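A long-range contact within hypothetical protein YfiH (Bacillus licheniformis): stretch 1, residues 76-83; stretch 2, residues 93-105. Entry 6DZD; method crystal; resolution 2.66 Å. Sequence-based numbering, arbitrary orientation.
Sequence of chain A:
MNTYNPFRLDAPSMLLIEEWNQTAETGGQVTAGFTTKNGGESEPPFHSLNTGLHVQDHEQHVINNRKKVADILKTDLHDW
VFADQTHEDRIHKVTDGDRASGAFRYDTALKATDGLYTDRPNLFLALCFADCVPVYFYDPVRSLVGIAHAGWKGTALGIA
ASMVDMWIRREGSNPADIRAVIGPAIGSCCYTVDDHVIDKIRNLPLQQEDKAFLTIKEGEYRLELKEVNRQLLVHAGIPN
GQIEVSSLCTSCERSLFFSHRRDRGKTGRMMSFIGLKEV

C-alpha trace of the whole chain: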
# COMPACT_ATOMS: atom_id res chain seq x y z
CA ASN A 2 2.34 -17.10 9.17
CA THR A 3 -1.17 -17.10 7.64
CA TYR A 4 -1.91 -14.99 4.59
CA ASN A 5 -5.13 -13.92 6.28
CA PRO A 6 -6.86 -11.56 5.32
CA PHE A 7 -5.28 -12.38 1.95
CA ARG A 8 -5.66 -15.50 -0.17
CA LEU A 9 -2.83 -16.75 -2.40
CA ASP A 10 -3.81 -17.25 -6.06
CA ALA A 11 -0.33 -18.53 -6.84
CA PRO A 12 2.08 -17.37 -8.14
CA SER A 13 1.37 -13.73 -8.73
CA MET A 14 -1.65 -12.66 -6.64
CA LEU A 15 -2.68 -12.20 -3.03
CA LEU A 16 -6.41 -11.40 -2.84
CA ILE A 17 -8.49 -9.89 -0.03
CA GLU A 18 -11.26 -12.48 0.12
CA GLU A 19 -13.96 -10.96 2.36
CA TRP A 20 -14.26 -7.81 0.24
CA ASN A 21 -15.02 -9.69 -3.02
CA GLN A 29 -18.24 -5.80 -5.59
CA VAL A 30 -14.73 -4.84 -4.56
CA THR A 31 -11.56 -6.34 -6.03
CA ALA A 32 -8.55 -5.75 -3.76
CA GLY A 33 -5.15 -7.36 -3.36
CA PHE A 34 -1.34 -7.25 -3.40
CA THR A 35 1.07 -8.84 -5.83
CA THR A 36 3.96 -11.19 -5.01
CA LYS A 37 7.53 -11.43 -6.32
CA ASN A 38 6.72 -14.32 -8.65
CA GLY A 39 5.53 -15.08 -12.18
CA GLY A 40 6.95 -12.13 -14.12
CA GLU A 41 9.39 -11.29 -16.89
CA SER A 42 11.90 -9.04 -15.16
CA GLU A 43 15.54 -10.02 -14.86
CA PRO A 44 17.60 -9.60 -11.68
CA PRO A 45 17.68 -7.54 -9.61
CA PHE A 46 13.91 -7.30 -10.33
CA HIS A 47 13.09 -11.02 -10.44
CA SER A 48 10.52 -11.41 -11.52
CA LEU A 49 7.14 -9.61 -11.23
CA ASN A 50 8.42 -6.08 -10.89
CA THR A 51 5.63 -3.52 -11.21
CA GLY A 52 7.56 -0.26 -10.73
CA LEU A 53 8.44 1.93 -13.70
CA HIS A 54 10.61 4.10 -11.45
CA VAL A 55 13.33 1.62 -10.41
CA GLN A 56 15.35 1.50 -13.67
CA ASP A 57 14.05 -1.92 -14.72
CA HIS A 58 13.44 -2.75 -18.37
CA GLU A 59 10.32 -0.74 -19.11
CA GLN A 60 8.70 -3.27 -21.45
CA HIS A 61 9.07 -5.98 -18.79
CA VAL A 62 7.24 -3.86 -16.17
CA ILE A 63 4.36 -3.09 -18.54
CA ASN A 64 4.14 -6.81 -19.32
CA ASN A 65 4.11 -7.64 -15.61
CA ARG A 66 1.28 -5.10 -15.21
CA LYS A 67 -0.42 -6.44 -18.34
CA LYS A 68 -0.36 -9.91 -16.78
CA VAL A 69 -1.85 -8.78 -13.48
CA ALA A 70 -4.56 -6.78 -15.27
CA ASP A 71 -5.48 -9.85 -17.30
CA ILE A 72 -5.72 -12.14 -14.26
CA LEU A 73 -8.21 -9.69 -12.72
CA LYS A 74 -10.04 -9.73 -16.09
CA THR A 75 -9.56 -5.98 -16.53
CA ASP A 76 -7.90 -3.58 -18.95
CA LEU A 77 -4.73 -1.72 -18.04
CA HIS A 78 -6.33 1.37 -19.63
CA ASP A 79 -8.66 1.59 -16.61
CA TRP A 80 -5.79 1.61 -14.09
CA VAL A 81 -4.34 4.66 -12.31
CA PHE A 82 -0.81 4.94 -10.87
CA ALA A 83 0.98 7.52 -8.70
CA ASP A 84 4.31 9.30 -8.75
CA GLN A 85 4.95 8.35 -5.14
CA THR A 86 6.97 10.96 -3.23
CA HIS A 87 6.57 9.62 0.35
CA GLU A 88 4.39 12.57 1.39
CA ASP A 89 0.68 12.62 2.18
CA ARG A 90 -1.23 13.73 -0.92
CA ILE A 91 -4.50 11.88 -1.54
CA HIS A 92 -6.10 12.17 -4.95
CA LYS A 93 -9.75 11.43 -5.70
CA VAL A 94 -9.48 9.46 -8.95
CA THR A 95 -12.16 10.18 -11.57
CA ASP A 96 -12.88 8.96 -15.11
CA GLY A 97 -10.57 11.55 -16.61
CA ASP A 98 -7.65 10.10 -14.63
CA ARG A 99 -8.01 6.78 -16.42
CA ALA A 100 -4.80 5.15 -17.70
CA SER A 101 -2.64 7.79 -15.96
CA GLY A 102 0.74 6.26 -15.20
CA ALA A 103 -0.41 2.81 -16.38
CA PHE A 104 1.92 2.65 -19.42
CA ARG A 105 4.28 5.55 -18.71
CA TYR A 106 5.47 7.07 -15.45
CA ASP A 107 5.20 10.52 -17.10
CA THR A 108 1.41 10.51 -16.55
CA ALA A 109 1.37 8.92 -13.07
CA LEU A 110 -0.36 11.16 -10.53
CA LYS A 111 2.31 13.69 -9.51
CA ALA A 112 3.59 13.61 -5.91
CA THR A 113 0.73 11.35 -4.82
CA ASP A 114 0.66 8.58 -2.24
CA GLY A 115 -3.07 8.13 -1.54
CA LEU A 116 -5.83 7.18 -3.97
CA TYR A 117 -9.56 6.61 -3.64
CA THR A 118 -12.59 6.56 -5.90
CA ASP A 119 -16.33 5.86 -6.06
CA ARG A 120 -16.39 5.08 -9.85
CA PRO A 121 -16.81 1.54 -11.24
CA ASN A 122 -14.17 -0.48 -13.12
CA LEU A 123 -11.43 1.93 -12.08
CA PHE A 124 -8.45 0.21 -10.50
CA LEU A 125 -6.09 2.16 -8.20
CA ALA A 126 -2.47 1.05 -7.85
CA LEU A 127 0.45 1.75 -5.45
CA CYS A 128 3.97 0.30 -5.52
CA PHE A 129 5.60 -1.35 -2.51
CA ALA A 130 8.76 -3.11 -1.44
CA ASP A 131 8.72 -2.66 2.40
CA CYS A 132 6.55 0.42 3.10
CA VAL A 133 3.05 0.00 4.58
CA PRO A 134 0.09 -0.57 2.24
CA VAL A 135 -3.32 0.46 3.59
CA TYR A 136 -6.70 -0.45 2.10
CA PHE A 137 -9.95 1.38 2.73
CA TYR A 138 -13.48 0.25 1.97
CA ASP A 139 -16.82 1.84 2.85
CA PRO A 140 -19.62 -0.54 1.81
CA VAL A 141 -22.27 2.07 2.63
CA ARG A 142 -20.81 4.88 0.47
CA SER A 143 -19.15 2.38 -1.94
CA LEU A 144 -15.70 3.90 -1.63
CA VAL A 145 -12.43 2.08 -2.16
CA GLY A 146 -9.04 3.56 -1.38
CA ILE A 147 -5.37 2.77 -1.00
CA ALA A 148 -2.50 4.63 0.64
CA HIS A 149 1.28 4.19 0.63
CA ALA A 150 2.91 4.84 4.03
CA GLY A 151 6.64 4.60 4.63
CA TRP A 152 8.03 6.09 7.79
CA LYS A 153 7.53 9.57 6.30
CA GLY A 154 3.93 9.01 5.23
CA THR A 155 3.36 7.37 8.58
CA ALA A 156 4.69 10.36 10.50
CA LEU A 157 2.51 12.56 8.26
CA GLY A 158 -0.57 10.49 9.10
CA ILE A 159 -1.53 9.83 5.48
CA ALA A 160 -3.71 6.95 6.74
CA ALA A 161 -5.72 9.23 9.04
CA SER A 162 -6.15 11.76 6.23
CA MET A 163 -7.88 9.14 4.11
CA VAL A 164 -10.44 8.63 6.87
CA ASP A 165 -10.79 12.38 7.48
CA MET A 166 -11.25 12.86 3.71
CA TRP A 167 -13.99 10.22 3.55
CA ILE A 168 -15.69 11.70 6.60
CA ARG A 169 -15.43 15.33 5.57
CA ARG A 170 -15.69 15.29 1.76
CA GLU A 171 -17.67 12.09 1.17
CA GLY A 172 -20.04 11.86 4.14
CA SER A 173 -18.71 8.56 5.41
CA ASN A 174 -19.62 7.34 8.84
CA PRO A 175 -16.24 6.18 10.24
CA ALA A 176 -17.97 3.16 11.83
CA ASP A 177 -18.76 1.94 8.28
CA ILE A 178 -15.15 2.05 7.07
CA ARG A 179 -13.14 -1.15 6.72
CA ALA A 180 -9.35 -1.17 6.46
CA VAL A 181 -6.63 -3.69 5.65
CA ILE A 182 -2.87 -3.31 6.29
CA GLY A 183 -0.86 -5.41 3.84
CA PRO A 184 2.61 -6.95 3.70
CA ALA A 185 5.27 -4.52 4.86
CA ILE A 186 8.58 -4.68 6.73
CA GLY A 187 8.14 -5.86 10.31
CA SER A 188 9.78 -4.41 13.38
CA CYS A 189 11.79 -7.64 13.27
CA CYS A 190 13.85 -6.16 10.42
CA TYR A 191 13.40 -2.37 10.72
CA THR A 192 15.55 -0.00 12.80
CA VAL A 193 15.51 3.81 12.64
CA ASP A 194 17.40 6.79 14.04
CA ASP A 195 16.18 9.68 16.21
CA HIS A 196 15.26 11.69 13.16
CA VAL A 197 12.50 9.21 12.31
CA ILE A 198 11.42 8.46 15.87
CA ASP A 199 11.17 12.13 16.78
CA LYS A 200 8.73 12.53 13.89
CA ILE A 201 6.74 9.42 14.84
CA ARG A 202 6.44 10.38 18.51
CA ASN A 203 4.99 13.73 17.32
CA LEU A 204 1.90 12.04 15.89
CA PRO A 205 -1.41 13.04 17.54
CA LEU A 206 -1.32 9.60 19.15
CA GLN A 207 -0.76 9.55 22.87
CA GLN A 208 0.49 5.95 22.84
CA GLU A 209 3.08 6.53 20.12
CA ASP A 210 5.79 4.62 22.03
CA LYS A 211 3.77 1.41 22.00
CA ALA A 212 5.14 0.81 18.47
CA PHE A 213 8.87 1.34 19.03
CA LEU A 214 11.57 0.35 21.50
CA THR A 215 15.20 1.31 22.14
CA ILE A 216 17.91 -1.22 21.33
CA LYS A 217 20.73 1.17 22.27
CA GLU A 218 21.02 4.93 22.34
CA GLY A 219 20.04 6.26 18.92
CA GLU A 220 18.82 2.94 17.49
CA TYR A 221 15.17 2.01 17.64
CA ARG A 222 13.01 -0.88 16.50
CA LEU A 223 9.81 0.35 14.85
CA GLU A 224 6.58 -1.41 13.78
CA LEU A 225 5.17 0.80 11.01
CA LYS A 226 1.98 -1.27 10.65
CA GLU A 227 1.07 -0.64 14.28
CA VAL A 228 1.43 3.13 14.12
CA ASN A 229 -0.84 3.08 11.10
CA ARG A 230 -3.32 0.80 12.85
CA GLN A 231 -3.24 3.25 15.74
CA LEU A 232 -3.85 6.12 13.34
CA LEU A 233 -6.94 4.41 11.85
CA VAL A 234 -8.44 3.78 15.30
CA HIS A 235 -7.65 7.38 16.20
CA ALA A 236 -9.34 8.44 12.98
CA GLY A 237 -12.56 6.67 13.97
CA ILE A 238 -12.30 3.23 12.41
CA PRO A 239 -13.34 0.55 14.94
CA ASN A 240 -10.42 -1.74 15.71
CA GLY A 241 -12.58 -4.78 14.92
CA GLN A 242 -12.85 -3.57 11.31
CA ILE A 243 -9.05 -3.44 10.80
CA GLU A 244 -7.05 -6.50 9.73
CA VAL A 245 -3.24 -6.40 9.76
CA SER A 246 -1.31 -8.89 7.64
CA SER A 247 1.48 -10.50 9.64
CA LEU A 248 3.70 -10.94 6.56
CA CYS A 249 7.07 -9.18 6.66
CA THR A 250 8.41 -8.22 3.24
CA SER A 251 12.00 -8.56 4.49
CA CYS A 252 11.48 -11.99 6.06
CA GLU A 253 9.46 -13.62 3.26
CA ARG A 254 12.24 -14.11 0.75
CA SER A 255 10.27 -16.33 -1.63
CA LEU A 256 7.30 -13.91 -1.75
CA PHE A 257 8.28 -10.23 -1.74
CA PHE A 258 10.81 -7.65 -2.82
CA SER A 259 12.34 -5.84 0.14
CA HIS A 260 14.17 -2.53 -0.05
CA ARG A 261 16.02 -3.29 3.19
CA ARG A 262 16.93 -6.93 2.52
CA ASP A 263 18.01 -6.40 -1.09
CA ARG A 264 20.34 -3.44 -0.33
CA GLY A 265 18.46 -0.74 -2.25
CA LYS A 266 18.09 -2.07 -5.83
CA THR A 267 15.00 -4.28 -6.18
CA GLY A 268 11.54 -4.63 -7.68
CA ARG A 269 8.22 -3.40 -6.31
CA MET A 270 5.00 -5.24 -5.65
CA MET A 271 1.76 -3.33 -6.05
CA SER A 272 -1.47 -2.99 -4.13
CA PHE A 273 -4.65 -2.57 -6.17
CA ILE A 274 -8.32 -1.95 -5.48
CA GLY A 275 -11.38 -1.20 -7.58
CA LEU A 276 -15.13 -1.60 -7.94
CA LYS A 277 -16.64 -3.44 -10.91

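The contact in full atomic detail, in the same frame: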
# COMPACT_ATOMS: atom_id res chain seq x y z
N ASP A 76 -8.76 -4.24 -17.98
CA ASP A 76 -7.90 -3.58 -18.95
C ASP A 76 -6.98 -2.61 -18.24
O ASP A 76 -7.43 -1.80 -17.42
CB ASP A 76 -8.75 -2.83 -19.96
CG ASP A 76 -8.02 -2.57 -21.25
OD1 ASP A 76 -6.79 -2.31 -21.21
OD2 ASP A 76 -8.68 -2.64 -22.32
N LEU A 77 -5.70 -2.62 -18.63
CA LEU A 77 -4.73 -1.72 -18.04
C LEU A 77 -5.05 -0.25 -18.33
O LEU A 77 -4.56 0.63 -17.62
CB LEU A 77 -3.33 -2.06 -18.57
CG LEU A 77 -2.13 -1.59 -17.74
CD1 LEU A 77 -2.25 -2.11 -16.32
CD2 LEU A 77 -0.83 -2.02 -18.38
N HIS A 78 -5.89 0.01 -19.33
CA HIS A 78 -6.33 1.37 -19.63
C HIS A 78 -7.17 1.96 -18.52
O HIS A 78 -7.25 3.19 -18.40
CB HIS A 78 -7.11 1.39 -20.94
CG HIS A 78 -6.26 1.14 -22.14
ND1 HIS A 78 -5.82 -0.12 -22.49
CD2 HIS A 78 -5.72 1.99 -23.05
CE1 HIS A 78 -5.07 -0.04 -23.58
NE2 HIS A 78 -4.99 1.23 -23.94
N ASP A 79 -7.82 1.13 -17.71
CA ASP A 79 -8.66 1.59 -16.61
C ASP A 79 -7.93 1.58 -15.27
O ASP A 79 -8.57 1.60 -14.21
CB ASP A 79 -9.94 0.76 -16.54
CG ASP A 79 -10.69 0.70 -17.86
OD1 ASP A 79 -10.85 1.76 -18.52
OD2 ASP A 79 -11.10 -0.42 -18.25
N TRP A 80 -6.60 1.56 -15.30
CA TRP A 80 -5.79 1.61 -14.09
C TRP A 80 -5.18 3.01 -13.91
O TRP A 80 -4.97 3.75 -14.88
CB TRP A 80 -4.68 0.56 -14.14
CG TRP A 80 -5.17 -0.83 -14.01
CD1 TRP A 80 -6.04 -1.48 -14.84
CD2 TRP A 80 -4.82 -1.77 -12.98
NE1 TRP A 80 -6.26 -2.75 -14.39
CE2 TRP A 80 -5.53 -2.96 -13.25
CE3 TRP A 80 -3.99 -1.72 -11.86
CZ2 TRP A 80 -5.43 -4.09 -12.43
CZ3 TRP A 80 -3.89 -2.85 -11.05
CH2 TRP A 80 -4.61 -4.02 -11.35
N VAL A 81 -4.91 3.36 -12.65
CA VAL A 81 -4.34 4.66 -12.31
C VAL A 81 -3.19 4.47 -11.32
O VAL A 81 -3.37 3.83 -10.28
CB VAL A 81 -5.39 5.61 -11.71
CG1 VAL A 81 -4.75 6.92 -11.38
CG2 VAL A 81 -6.56 5.79 -12.68
N PHE A 82 -2.04 5.08 -11.63
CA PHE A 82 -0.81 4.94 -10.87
C PHE A 82 -0.36 6.30 -10.36
O PHE A 82 -0.79 7.35 -10.85
CB PHE A 82 0.29 4.28 -11.73
CG PHE A 82 0.10 2.79 -11.92
CD1 PHE A 82 -0.97 2.30 -12.67
CD2 PHE A 82 0.98 1.89 -11.37
CE1 PHE A 82 -1.16 0.93 -12.84
CE2 PHE A 82 0.79 0.52 -11.54
CZ PHE A 82 -0.27 0.05 -12.28
N ALA A 83 0.53 6.29 -9.36
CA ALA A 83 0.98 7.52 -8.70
C ALA A 83 2.49 7.66 -8.77
O ALA A 83 3.23 6.67 -8.72
CB ALA A 83 0.57 7.57 -7.23
N LYS A 93 -8.48 12.07 -5.40
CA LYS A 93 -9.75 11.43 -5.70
C LYS A 93 -9.77 11.13 -7.19
O LYS A 93 -9.94 12.04 -8.01
CB LYS A 93 -10.92 12.31 -5.27
CG LYS A 93 -12.23 11.80 -5.73
CD LYS A 93 -13.40 12.50 -5.04
CE LYS A 93 -14.71 11.78 -5.39
NZ LYS A 93 -15.92 12.43 -4.85
N VAL A 94 -9.62 9.85 -7.55
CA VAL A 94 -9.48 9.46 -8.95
C VAL A 94 -10.84 9.47 -9.63
O VAL A 94 -11.80 8.86 -9.13
CB VAL A 94 -8.81 8.08 -9.05
CG1 VAL A 94 -8.56 7.72 -10.49
CG2 VAL A 94 -7.51 8.07 -8.27
N THR A 95 -10.93 10.14 -10.78
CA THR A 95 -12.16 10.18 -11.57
C THR A 95 -11.91 9.59 -12.96
O THR A 95 -10.78 9.20 -13.29
CB THR A 95 -12.71 11.61 -11.69
OG1 THR A 95 -11.84 12.39 -12.51
CG2 THR A 95 -12.84 12.26 -10.31
N ASP A 96 -12.97 9.56 -13.78
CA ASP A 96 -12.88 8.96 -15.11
C ASP A 96 -11.76 9.57 -15.94
O ASP A 96 -11.05 8.87 -16.65
CB ASP A 96 -14.18 9.13 -15.89
CG ASP A 96 -15.25 8.13 -15.52
OD1 ASP A 96 -14.97 7.15 -14.79
OD2 ASP A 96 -16.40 8.35 -15.98
N GLY A 97 -11.61 10.89 -15.86
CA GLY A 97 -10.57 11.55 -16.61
C GLY A 97 -9.17 11.09 -16.27
O GLY A 97 -8.28 11.16 -17.11
N ASP A 98 -8.96 10.58 -15.05
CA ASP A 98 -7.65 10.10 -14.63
C ASP A 98 -7.30 8.76 -15.21
O ASP A 98 -6.20 8.26 -14.94
CB ASP A 98 -7.55 9.96 -13.11
CG ASP A 98 -7.59 11.28 -12.40
OD1 ASP A 98 -6.90 12.23 -12.84
OD2 ASP A 98 -8.31 11.34 -11.38
N ARG A 99 -8.22 8.13 -15.94
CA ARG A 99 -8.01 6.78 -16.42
C ARG A 99 -6.69 6.68 -17.17
O ARG A 99 -6.24 7.64 -17.81
CB ARG A 99 -9.14 6.36 -17.34
CG ARG A 99 -10.01 5.27 -16.80
CD ARG A 99 -11.18 5.03 -17.75
NE ARG A 99 -11.91 3.89 -17.27
CZ ARG A 99 -12.85 3.96 -16.34
NH1 ARG A 99 -13.17 5.14 -15.83
NH2 ARG A 99 -13.46 2.87 -15.93
N ALA A 100 -6.04 5.53 -17.02
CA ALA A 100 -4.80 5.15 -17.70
C ALA A 100 -3.61 6.03 -17.32
O ALA A 100 -2.52 5.85 -17.88
CB ALA A 100 -4.98 5.16 -19.23
N SER A 101 -3.74 6.90 -16.32
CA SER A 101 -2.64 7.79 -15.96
C SER A 101 -1.56 7.00 -15.23
O SER A 101 -1.81 6.41 -14.17
CB SER A 101 -3.13 8.94 -15.07
OG SER A 101 -4.10 9.77 -15.70
N GLY A 102 -0.35 7.02 -15.78
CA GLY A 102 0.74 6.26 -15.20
C GLY A 102 0.73 4.77 -15.48
O GLY A 102 1.68 4.09 -15.09
N ALA A 103 -0.28 4.25 -16.20
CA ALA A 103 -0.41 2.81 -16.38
C ALA A 103 0.62 2.28 -17.38
O ALA A 103 1.15 1.18 -17.19
CB ALA A 103 -1.83 2.46 -16.84
N PHE A 104 0.91 3.05 -18.43
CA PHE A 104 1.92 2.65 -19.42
C PHE A 104 3.18 3.49 -19.38
O PHE A 104 4.21 3.07 -19.91
CB PHE A 104 1.33 2.69 -20.83
CG PHE A 104 0.16 1.77 -21.01
CD1 PHE A 104 -1.13 2.19 -20.71
CD2 PHE A 104 0.35 0.47 -21.44
CE1 PHE A 104 -2.20 1.33 -20.87
CE2 PHE A 104 -0.71 -0.39 -21.59
CZ PHE A 104 -1.99 0.04 -21.31
N ARG A 105 3.14 4.65 -18.76
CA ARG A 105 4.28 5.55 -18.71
C ARG A 105 4.24 6.22 -17.36
O ARG A 105 3.16 6.58 -16.89
CB ARG A 105 4.22 6.63 -19.80
CG ARG A 105 4.16 6.11 -21.23
CD ARG A 105 4.24 7.26 -22.20
NE ARG A 105 4.19 6.83 -23.59
CZ ARG A 105 3.08 6.83 -24.32
NH1 ARG A 105 1.93 7.21 -23.78
NH2 ARG A 105 3.12 6.43 -25.60

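Two hydrogen bonds with good geometry join the stretches, one between backbones and one between charged side chains. In the first, Phe82 N donates to Ser101 O at 2.9 Å with an N-H...O angle of 166°, close to linear. The same carbonyl also receives a CA-H...O contact, Val81 CA to Ser101 O at 3.6 Å with 142° at the hydrogen, so Ser101 O faces two consecutive residues of stretch 1.

The second is the salt bridge, in which Arg99 NE donates to Asp79 OD1 at 2.7 Å and 160°. The carboxylate oxygen lies at the edge of the guanidinium, near its plane, where the N-H bonds point. Arg99 NH1 reaches back within its own stretch to Asp96 OD1 at 2.9 Å, but the 120° angle makes that bond weak; the pair still counts as a salt bridge. Arg99 is thus placed between two acidic residues, one from each stretch.

Short distances alone do not establish bonding. His78 O lies 3.0 Å from Ala100 N, yet the angle is poor and no hydrogen bond forms. Trp80 O is also 3.0 Å from Ala100 N, and there the geometry leaves the question open.

Local bonds satisfy several of the remaining groups. Asp76 OD1 accepts from His78 ND1 at 2.7 Å and from His78 N at 3.1 Å, with angles of 167° and 175°, so one carboxylate oxygen accepts from both the ring and the backbone N of His78. In stretch 2, Thr95 N donates to Asp98 OD2 at 2.9 Å. The type II turn from Asp98 to Ser101 is closed by Ser101 N to Asp98 O at 3.1 Å, and Ser101 OG donates to that same carbonyl at 2.7 Å.

Apolar side chains add further contacts between the stretches. Val81 CG2 meets Val94 CG1 at 3.5 Å, while Leu77 CD2 sits over one face of the Phe104 ring, 4.0 Å from its centroid and 29° off the normal, a CH-pi arrangement. Phe104 in turn directs its edge toward the face of His78, with centroids 5.0 Å apart and planes at 53°. Ala103 CB packs among Leu77, Trp80 and Phe82, 4.2 Å from Leu77 CG and 4.3 Å from Phe82 CD1.

Gly102 suits its position on two counts: its phi of 77° favours glycine, and an ideal CB there would lie 3.0 Å from Phe82 CB, a clash. In all, the contact buries 628 Å², summed over both sides.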